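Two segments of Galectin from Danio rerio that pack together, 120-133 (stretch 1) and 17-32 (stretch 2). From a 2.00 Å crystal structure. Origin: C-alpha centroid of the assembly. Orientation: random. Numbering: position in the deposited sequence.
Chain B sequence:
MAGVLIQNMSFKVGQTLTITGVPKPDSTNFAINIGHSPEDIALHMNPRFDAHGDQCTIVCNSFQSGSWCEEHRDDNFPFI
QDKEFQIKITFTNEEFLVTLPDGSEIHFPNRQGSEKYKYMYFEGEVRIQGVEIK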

ATOM      1  N   MET B 120      -1.142  -6.833  -6.167  1.00 25.90           N
ATOM      2  CA  MET B 120      -1.567  -7.287  -4.810  1.00 25.14           C
ATOM      3  C   MET B 120      -3.044  -6.927  -4.616  1.00 25.29           C
ATOM      4  O   MET B 120      -3.457  -5.788  -4.894  1.00 24.55           O
ATOM      5  CB  MET B 120      -0.738  -6.675  -3.676  1.00 25.57           C
ATOM      6  CG  MET B 120       0.690  -7.150  -3.648  1.00 30.43           C
ATOM      7  SD  MET B 120       1.576  -6.560  -2.179  1.00 38.04           S
ATOM      8  CE  MET B 120       1.999  -4.886  -2.657  1.00 39.38           C
ATOM      9  N   TYR B 121      -3.821  -7.898  -4.170  1.00 26.06           N
ATOM     10  CA  TYR B 121      -5.277  -7.745  -3.986  1.00 26.30           C
ATOM     11  C   TYR B 121      -5.667  -8.388  -2.660  1.00 25.25           C
ATOM     12  O   TYR B 121      -5.376  -9.561  -2.438  1.00 25.79           O
ATOM     13  CB  TYR B 121      -5.982  -8.334  -5.206  1.00 26.26           C
ATOM     14  CG  TYR B 121      -7.479  -8.304  -5.086  1.00 28.98           C
ATOM     15  CD1 TYR B 121      -8.120  -7.164  -4.659  1.00 30.58           C
ATOM     16  CD2 TYR B 121      -8.251  -9.411  -5.376  1.00 30.56           C
ATOM     17  CE1 TYR B 121      -9.491  -7.112  -4.538  1.00 30.22           C
ATOM     18  CE2 TYR B 121      -9.628  -9.374  -5.257  1.00 35.51           C
ATOM     19  CZ  TYR B 121     -10.251  -8.218  -4.834  1.00 31.02           C
ATOM     20  N   PHE B 122      -6.259  -7.596  -1.773  1.00 27.92           N
ATOM     21  CA  PHE B 122      -6.764  -8.040  -0.458  1.00 25.99           C
ATOM     22  C   PHE B 122      -8.287  -8.084  -0.539  1.00 28.35           C
ATOM     23  O   PHE B 122      -8.895  -7.042  -0.838  1.00 28.06           O
ATOM     24  CB  PHE B 122      -6.261  -7.102   0.637  1.00 27.79           C
ATOM     25  CG  PHE B 122      -4.778  -6.849   0.592  1.00 27.82           C
ATOM     26  CD1 PHE B 122      -4.247  -5.871  -0.228  1.00 29.94           C
ATOM     27  CD2 PHE B 122      -3.908  -7.641   1.308  1.00 31.81           C
ATOM     28  CE1 PHE B 122      -2.879  -5.647  -0.262  1.00 30.60           C
ATOM     29  CE2 PHE B 122      -2.539  -7.426   1.267  1.00 30.77           C
ATOM     30  CZ  PHE B 122      -2.026  -6.425   0.480  1.00 30.70           C
ATOM     31  N   GLU B 123      -8.872  -9.266  -0.342  1.00 29.02           N
ATOM     32  CA  GLU B 123     -10.322  -9.478  -0.581  1.00 32.05           C
ATOM     33  C   GLU B 123     -10.956 -10.077   0.673  1.00 29.64           C
ATOM     34  O   GLU B 123     -10.232 -10.612   1.573  1.00 25.72           O
ATOM     35  CB  GLU B 123     -10.555 -10.301  -1.851  1.00 33.89           C
ATOM     36  CG  GLU B 123     -10.535 -11.795  -1.659  1.00 39.52           C
ATOM     37  CD  GLU B 123     -10.300 -12.569  -2.952  1.00 44.48           C
ATOM     38  OE1 GLU B 123     -10.858 -12.153  -3.994  1.00 48.49           O
ATOM     39  OE2 GLU B 123      -9.553 -13.580  -2.922  1.00 40.51           O
ATOM     40  N   GLY B 124     -12.262  -9.885   0.771  1.00 27.22           N
ATOM     41  CA  GLY B 124     -13.045 -10.350   1.912  1.00 25.09           C
ATOM     42  C   GLY B 124     -12.988  -9.388   3.067  1.00 25.79           C
ATOM     43  O   GLY B 124     -12.557  -8.222   2.896  1.00 24.97           O
ATOM     44  N   GLU B 125     -13.400  -9.887   4.224  1.00 25.62           N
ATOM     45  CA  GLU B 125     -13.797  -9.094   5.407  1.00 27.65           C
ATOM     46  C   GLU B 125     -12.544  -8.787   6.237  1.00 26.21           C
ATOM     47  O   GLU B 125     -12.386  -9.333   7.351  1.00 25.93           O
ATOM     48  CB  GLU B 125     -14.907  -9.875   6.111  1.00 32.29           C
ATOM     49  CG  GLU B 125     -16.127 -10.135   5.212  1.00 37.42           C
ATOM     50  CD  GLU B 125     -16.877 -11.459   5.397  1.00 44.96           C
ATOM     51  OE1 GLU B 125     -16.233 -12.523   5.603  1.00 38.38           O
ATOM     52  OE2 GLU B 125     -18.135 -11.431   5.327  1.00 52.15           O
ATOM     53  N   VAL B 126     -11.704  -7.884   5.728  1.00 25.64           N
ATOM     54  CA  VAL B 126     -10.458  -7.406   6.398  1.00 23.68           C
ATOM     55  C   VAL B 126     -10.224  -5.949   6.030  1.00 25.06           C
ATOM     56  O   VAL B 126     -10.530  -5.579   4.905  1.00 27.56           O
ATOM     57  CB  VAL B 126      -9.258  -8.276   6.003  1.00 21.86           C
ATOM     58  CG1 VAL B 126      -8.922  -8.149   4.530  1.00 21.31           C
ATOM     59  CG2 VAL B 126      -8.042  -8.011   6.870  1.00 22.22           C
ATOM     60  N   ARG B 127      -9.672  -5.162   6.951  1.00 29.89           N
ATOM     61  CA  ARG B 127      -9.191  -3.791   6.652  1.00 32.99           C
ATOM     62  C   ARG B 127      -7.665  -3.840   6.629  1.00 30.86           C
ATOM     63  O   ARG B 127      -7.055  -4.401   7.567  1.00 29.08           O
ATOM     64  CB  ARG B 127      -9.785  -2.734   7.590  1.00 39.10           C
ATOM     65  CG  ARG B 127      -9.713  -3.022   9.082  1.00 50.76           C
ATOM     66  CD  ARG B 127     -10.566  -2.005   9.836  1.00 59.49           C
ATOM     67  NE  ARG B 127     -10.768  -2.285  11.256  1.00 68.23           N
ATOM     68  CZ  ARG B 127     -11.487  -3.301  11.750  1.00 76.99           C
ATOM     69  NH1 ARG B 127     -12.068  -4.173  10.945  1.00 74.53           N
ATOM     70  NH2 ARG B 127     -11.611  -3.458  13.056  1.00 79.33           N
ATOM     71  N   ILE B 128      -7.086  -3.308   5.561  1.00 27.68           N
ATOM     72  CA  ILE B 128      -5.611  -3.252   5.391  1.00 28.10           C
ATOM     73  C   ILE B 128      -5.139  -1.869   5.826  1.00 25.45           C
ATOM     74  O   ILE B 128      -5.539  -0.870   5.206  1.00 23.65           O
ATOM     75  CB  ILE B 128      -5.220  -3.606   3.943  1.00 27.64           C
ATOM     76  CG1 ILE B 128      -5.743  -4.990   3.552  1.00 27.85           C
ATOM     77  CG2 ILE B 128      -3.713  -3.484   3.782  1.00 28.19           C
ATOM     78  CD1 ILE B 128      -5.216  -6.119   4.422  1.00 28.10           C
ATOM     79  N   GLN B 129      -4.317  -1.835   6.868  1.00 26.44           N
ATOM     80  CA  GLN B 129      -3.802  -0.604   7.499  1.00 29.34           C
ATOM     81  C   GLN B 129      -2.353  -0.361   7.069  1.00 29.33           C
ATOM     82  O   GLN B 129      -1.911   0.789   7.236  1.00 28.34           O
ATOM     83  CB  GLN B 129      -3.866  -0.727   9.020  1.00 32.97           C
ATOM     84  CG  GLN B 129      -5.262  -1.045   9.541  1.00 36.30           C
ATOM     85  CD  GLN B 129      -5.288  -1.099  11.053  1.00 43.96           C
ATOM     86  OE1 GLN B 129      -4.412  -1.688  11.703  1.00 41.66           O
ATOM     87  NE2 GLN B 129      -6.309  -0.482  11.628  1.00 42.31           N
ATOM     88  N   GLY B 130      -1.624  -1.397   6.622  1.00 25.92           N
ATOM     89  CA  GLY B 130      -0.202  -1.242   6.263  1.00 26.46           C
ATOM     90  C   GLY B 130       0.261  -2.245   5.236  1.00 26.81           C
ATOM     91  O   GLY B 130      -0.049  -3.439   5.379  1.00 25.69           O
ATOM     92  N   VAL B 131       0.945  -1.749   4.209  1.00 28.70           N
ATOM     93  CA  VAL B 131       1.725  -2.556   3.237  1.00 29.82           C
ATOM     94  C   VAL B 131       3.113  -1.928   3.165  1.00 30.56           C
ATOM     95  O   VAL B 131       3.207  -0.738   2.772  1.00 28.08           O
ATOM     96  CB  VAL B 131       1.063  -2.638   1.854  1.00 30.09           C
ATOM     97  CG1 VAL B 131       1.793  -3.628   0.949  1.00 30.56           C
ATOM     98  CG2 VAL B 131      -0.392  -3.035   1.990  1.00 33.55           C
ATOM     99  N   GLU B 132       4.111  -2.695   3.591  1.00 27.35           N
ATOM    100  CA  GLU B 132       5.540  -2.298   3.586  1.00 31.62           C
ATOM    101  C   GLU B 132       6.334  -3.366   2.839  1.00 30.08           C
ATOM    102  O   GLU B 132       6.144  -4.564   3.138  1.00 30.08           O
ATOM    103  CB  GLU B 132       6.078  -2.172   5.008  1.00 31.82           C
ATOM    104  CG  GLU B 132       5.361  -1.122   5.828  1.00 35.62           C
ATOM    105  CD  GLU B 132       5.644  -1.199   7.319  1.00 36.67           C
ATOM    106  OE1 GLU B 132       5.088  -2.099   7.971  1.00 40.62           O
ATOM    107  OE2 GLU B 132       6.423  -0.370   7.819  1.00 40.95           O
ATOM    108  N   ILE B 133       7.217  -2.937   1.942  1.00 32.37           N
ATOM    109  CA  ILE B 133       8.117  -3.831   1.159  1.00 33.60           C
ATOM    110  C   ILE B 133       9.513  -3.226   1.231  1.00 37.08           C
ATOM    111  O   ILE B 133       9.648  -2.081   0.782  1.00 35.52           O
ATOM    112  CB  ILE B 133       7.645  -3.981  -0.301  1.00 30.85           C
ATOM    113  CG1 ILE B 133       6.260  -4.620  -0.375  1.00 32.27           C
ATOM    114  CG2 ILE B 133       8.667  -4.746  -1.140  1.00 33.38           C
ATOM    115  CD1 ILE B 133       5.632  -4.572  -1.753  1.00 32.00           C
TER
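Stretch 2 (17-32) LTITGVPKPDSTNFAI

Stretch 2 lies alongside stretch 1 as two strands joined by a loop, each antiparallel to its partner in stretch 1. Strand 17-23 runs against strand 126-133 with an angle of 161° between their directions and an axis separation of 4.4 Å, and strand 30-32 pairs with strand 120-124 at 171° and 4.7 Å. The first ladder sets Leu 17 opposite Ile 133, Thr 18 opposite Glu 132 and Ile 19 opposite Val 131; Thr 18 N donates to Glu 132 O at 2.7 Å, and Glu 132 N returns to Thr 18 O at 3.0 Å. At Gln 129, with psi near -22°, a beta bulge shifts the register by one, so that Gln 129 N (2.8 Å) and Gly 130 N (2.9 Å) both donate to Thr 20 O. Beyond it, Arg 127 N meets Val 22 O at 2.9 Å.

Side chains alternate between two faces. One is apolar and buried. Leu 17, with chi1 t and chi2 p, brings CD1 to 3.7 Å from both Val 131 CG1 and Ile 133 CG1, while its CD2 lies 3.9 Å from Met 120 SD. Ile 19, in the m,t rotamer, extends CD1 to the edge of the Phe 122 ring, 3.8 Å from CE2, and its CG2 is 4.1 Å from Ile 128 CD1. Gly 21 suits its place opposite Ile 128: an ideal CB there would lie 3.0 Å from Arg 127 O, a clash. Phe 30, at chi1 p, turns its ring beneath Val 126, whose CG2 sits over the ring face, 4.2 Å from its centroid.

The other face is more polar. The m rotamer of Thr 18 places CG2 3.7 Å from Glu 132 OE1. A water bonded to Thr 20 OG1 (2.7 Å) donates to Glu 132 OE1 (2.8 Å), linking the two side chains. Arg 127, p at chi1 and extended through chi2 and chi3, lays its guanidinium on Val 22, with CG1 over one face, 3.3 Å from NH2. Glu 123, p at chi1 and t at chi2, brings its OE2 to 3.4 Å from Ala 31 CB, so the small Ala 31 is in contact with the carboxylate.

Glu 125 holds the loop, which contains a type I turn from Lys 24 to Ser 27. Its O accepts from Lys 24 N and Ser 27 OG, both at 2.9 Å, the latter reaching it with chi1 t. The chi1 of Glu 125 is m and its chi2 lies between wells at 145°; in this pose OE1 accepts from both Thr 28 N and Thr 28 OG1 at 2.8 Å. Gly 124, with phi 83°, suits the preceding position, where a CB would clash with Asn 29 O.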

ATOM      1  N   LEU B  17       7.653  -8.522   2.609  1.00 30.19           N
ATOM      2  CA  LEU B  17       6.358  -7.810   2.562  1.00 28.93           C
ATOM      3  C   LEU B  17       5.711  -7.917   3.947  1.00 29.98           C
ATOM      4  O   LEU B  17       5.466  -9.050   4.381  1.00 29.26           O
ATOM      5  CB  LEU B  17       5.508  -8.474   1.492  1.00 28.64           C
ATOM      6  CG  LEU B  17       4.022  -8.147   1.544  1.00 28.42           C
ATOM      7  CD1 LEU B  17       3.792  -6.646   1.462  1.00 28.19           C
ATOM      8  CD2 LEU B  17       3.309  -8.885   0.429  1.00 27.34           C
ATOM      9  N   THR B  18       5.481  -6.782   4.605  1.00 28.02           N
ATOM     10  CA  THR B  18       4.823  -6.683   5.931  1.00 27.25           C
ATOM     11  C   THR B  18       3.409  -6.157   5.702  1.00 26.32           C
ATOM     12  O   THR B  18       3.281  -5.101   5.088  1.00 24.51           O
ATOM     13  CB  THR B  18       5.654  -5.858   6.916  1.00 28.60           C
ATOM     14  OG1 THR B  18       6.944  -6.481   7.002  1.00 30.20           O
ATOM     15  CG2 THR B  18       5.047  -5.810   8.300  1.00 30.34           C
ATOM     16  N   ILE B  19       2.402  -6.937   6.091  1.00 26.33           N
ATOM     17  CA  ILE B  19       0.960  -6.573   5.943  1.00 25.69           C
ATOM     18  C   ILE B  19       0.413  -6.391   7.345  1.00 25.63           C
ATOM     19  O   ILE B  19       0.556  -7.341   8.152  1.00 28.51           O
ATOM     20  CB  ILE B  19       0.164  -7.638   5.160  1.00 27.69           C
ATOM     21  CG1 ILE B  19       0.710  -7.808   3.735  1.00 29.75           C
ATOM     22  CG2 ILE B  19      -1.327  -7.294   5.148  1.00 26.72           C
ATOM     23  CD1 ILE B  19       0.316  -9.100   3.068  1.00 30.35           C
ATOM     24  N   THR B  20      -0.125  -5.205   7.617  1.00 24.18           N
ATOM     25  CA  THR B  20      -0.833  -4.873   8.878  1.00 25.66           C
ATOM     26  C   THR B  20      -2.314  -4.712   8.557  1.00 24.39           C
ATOM     27  O   THR B  20      -2.655  -3.954   7.639  1.00 25.49           O
ATOM     28  CB  THR B  20      -0.293  -3.601   9.536  1.00 25.59           C
ATOM     29  OG1 THR B  20       1.123  -3.677   9.389  1.00 24.87           O
ATOM     30  CG2 THR B  20      -0.679  -3.495  10.993  1.00 25.34           C
ATOM     31  N   GLY B  21      -3.144  -5.410   9.308  1.00 24.22           N
ATOM     32  CA  GLY B  21      -4.586  -5.470   9.065  1.00 24.75           C
ATOM     33  C   GLY B  21      -5.336  -5.879  10.301  1.00 23.70           C
ATOM     34  O   GLY B  21      -4.707  -6.268  11.300  1.00 23.29           O
ATOM     35  N   VAL B  22      -6.656  -5.759  10.217  1.00 25.84           N
ATOM     36  CA  VAL B  22      -7.620  -6.210  11.258  1.00 25.30           C
ATOM     37  C   VAL B  22      -8.759  -6.894  10.527  1.00 25.03           C
ATOM     38  O   VAL B  22      -9.386  -6.265   9.667  1.00 27.88           O
ATOM     39  CB  VAL B  22      -8.143  -5.020  12.072  1.00 26.55           C
ATOM     40  CG1 VAL B  22      -9.019  -5.478  13.226  1.00 26.97           C
ATOM     41  CG2 VAL B  22      -7.020  -4.112  12.545  1.00 29.38           C
ATOM     42  N   PRO B  23      -9.048  -8.182  10.820  1.00 22.44           N
ATOM     43  CA  PRO B  23     -10.210  -8.822  10.230  1.00 24.16           C
ATOM     44  C   PRO B  23     -11.423  -8.015  10.714  1.00 24.86           C
ATOM     45  O   PRO B  23     -11.403  -7.585  11.841  1.00 22.46           O
ATOM     46  CB  PRO B  23     -10.185 -10.265  10.750  1.00 24.88           C
ATOM     47  CG  PRO B  23      -8.806 -10.446  11.354  1.00 23.34           C
ATOM     48  CD  PRO B  23      -8.332  -9.065  11.750  1.00 24.17           C
ATOM     49  N   LYS B  24     -12.406  -7.807   9.847  1.00 24.37           N
ATOM     50  CA  LYS B  24     -13.692  -7.166  10.233  1.00 28.59           C
ATOM     51  C   LYS B  24     -14.291  -7.938  11.403  1.00 27.24           C
ATOM     52  O   LYS B  24     -14.080  -9.144  11.534  1.00 26.96           O
ATOM     53  CB  LYS B  24     -14.700  -7.131   9.086  1.00 28.61           C
ATOM     54  CG  LYS B  24     -14.224  -6.482   7.802  1.00 33.84           C
ATOM     55  CD  LYS B  24     -14.097  -5.000   7.866  1.00 40.34           C
ATOM     56  CE  LYS B  24     -13.683  -4.376   6.547  1.00 43.39           C
ATOM     57  NZ  LYS B  24     -14.789  -4.357   5.563  1.00 48.59           N
ATOM     58  N   PRO B  25     -15.069  -7.277  12.286  1.00 26.26           N
ATOM     59  CA  PRO B  25     -15.661  -7.965  13.434  1.00 26.02           C
ATOM     60  C   PRO B  25     -16.482  -9.206  13.056  1.00 23.49           C
ATOM     61  O   PRO B  25     -16.557 -10.105  13.839  1.00 21.30           O
ATOM     62  CB  PRO B  25     -16.555  -6.898  14.098  1.00 26.03           C
ATOM     63  CG  PRO B  25     -15.966  -5.575  13.643  1.00 27.07           C
ATOM     64  CD  PRO B  25     -15.366  -5.836  12.271  1.00 25.85           C
ATOM     65  N   ASP B  26     -17.086  -9.209  11.864  1.00 23.19           N
ATOM     66  CA  ASP B  26     -17.974 -10.294  11.384  1.00 23.88           C
ATOM     67  C   ASP B  26     -17.271 -11.088  10.286  1.00 25.02           C
ATOM     68  O   ASP B  26     -17.960 -11.819   9.556  1.00 25.50           O
ATOM     69  CB  ASP B  26     -19.309  -9.721  10.875  1.00 24.43           C
ATOM     70  CG  ASP B  26     -19.212  -8.902   9.593  1.00 23.74           C
ATOM     71  OD1 ASP B  26     -18.098  -8.432   9.240  1.00 24.20           O
ATOM     72  OD2 ASP B  26     -20.255  -8.739   8.967  1.00 27.21           O
ATOM     73  N   SER B  27     -15.944 -11.025  10.208  1.00 24.84           N
ATOM     74  CA  SER B  27     -15.171 -11.737   9.155  1.00 25.71           C
ATOM     75  C   SER B  27     -15.438 -13.248   9.183  1.00 23.52           C
ATOM     76  O   SER B  27     -15.391 -13.855  10.264  1.00 25.79           O
ATOM     77  CB  SER B  27     -13.703 -11.419   9.267  1.00 27.34           C
ATOM     78  OG  SER B  27     -12.972 -12.016   8.203  1.00 26.53           O
ATOM     79  N   THR B  28     -15.735 -13.845   8.021  1.00 23.40           N
ATOM     80  CA  THR B  28     -15.811 -15.312   7.839  1.00 23.96           C
ATOM     81  C   THR B  28     -14.463 -15.773   7.301  1.00 22.66           C
ATOM     82  O   THR B  28     -14.092 -16.921   7.522  1.00 24.08           O
ATOM     83  CB  THR B  28     -16.963 -15.741   6.910  1.00 23.96           C
ATOM     84  OG1 THR B  28     -16.676 -15.308   5.577  1.00 23.73           O
ATOM     85  CG2 THR B  28     -18.299 -15.199   7.360  1.00 25.71           C
ATOM     86  N   ASN B  29     -13.797 -14.905   6.561  1.00 23.31           N
ATOM     87  CA  ASN B  29     -12.525 -15.221   5.877  1.00 22.92           C
ATOM     88  C   ASN B  29     -12.002 -13.949   5.210  1.00 23.53           C
ATOM     89  O   ASN B  29     -12.793 -12.955   5.055  1.00 22.75           O
ATOM     90  CB  ASN B  29     -12.712 -16.372   4.876  1.00 25.47           C
ATOM     91  CG  ASN B  29     -13.346 -15.960   3.567  1.00 25.99           C
ATOM     92  OD1 ASN B  29     -14.503 -15.512   3.541  1.00 28.00           O
ATOM     93  ND2 ASN B  29     -12.573 -16.058   2.493  1.00 23.85           N
ATOM     94  N   PHE B  30     -10.748 -13.995   4.757  1.00 20.77           N
ATOM     95  CA  PHE B  30     -10.130 -12.915   3.949  1.00 22.88           C
ATOM     96  C   PHE B  30      -8.973 -13.512   3.182  1.00 22.50           C
ATOM     97  O   PHE B  30      -8.579 -14.625   3.534  1.00 25.09           O
ATOM     98  CB  PHE B  30      -9.695 -11.719   4.805  1.00 21.49           C
ATOM     99  CG  PHE B  30      -8.597 -11.975   5.803  1.00 23.11           C
ATOM    100  CD1 PHE B  30      -8.889 -12.357   7.105  1.00 24.59           C
ATOM    101  CD2 PHE B  30      -7.261 -11.787   5.461  1.00 25.05           C
ATOM    102  CE1 PHE B  30      -7.876 -12.572   8.031  1.00 25.26           C
ATOM    103  CE2 PHE B  30      -6.242 -12.015   6.379  1.00 23.12           C
ATOM    104  CZ  PHE B  30      -6.554 -12.384   7.672  1.00 25.37           C
ATOM    105  N   ALA B  31      -8.480 -12.818   2.163  1.00 23.18           N
ATOM    106  CA  ALA B  31      -7.407 -13.357   1.300  1.00 23.34           C
ATOM    107  C   ALA B  31      -6.465 -12.237   0.875  1.00 22.52           C
ATOM    108  O   ALA B  31      -6.934 -11.112   0.588  1.00 23.38           O
ATOM    109  CB  ALA B  31      -7.979 -14.090   0.105  1.00 23.90           C
ATOM    110  N   ILE B  32      -5.185 -12.600   0.858  1.00 23.23           N
ATOM    111  CA  ILE B  32      -4.035 -11.869   0.273  1.00 24.50           C
ATOM    112  C   ILE B  32      -3.705 -12.587  -1.024  1.00 24.15           C
ATOM    113  O   ILE B  32      -3.492 -13.815  -0.992  1.00 25.12           O
ATOM    114  CB  ILE B  32      -2.823 -11.868   1.225  1.00 26.01           C
ATOM    115  CG1 ILE B  32      -3.155 -11.241   2.587  1.00 26.80           C
ATOM    116  CG2 ILE B  32      -1.661 -11.182   0.553  1.00 26.47           C
ATOM    117  CD1 ILE B  32      -2.575 -11.992   3.764  1.00 31.72           C
TER
HETATM  118  O   HOH W   1       2.594  -3.189   7.154  1.00 24.87           O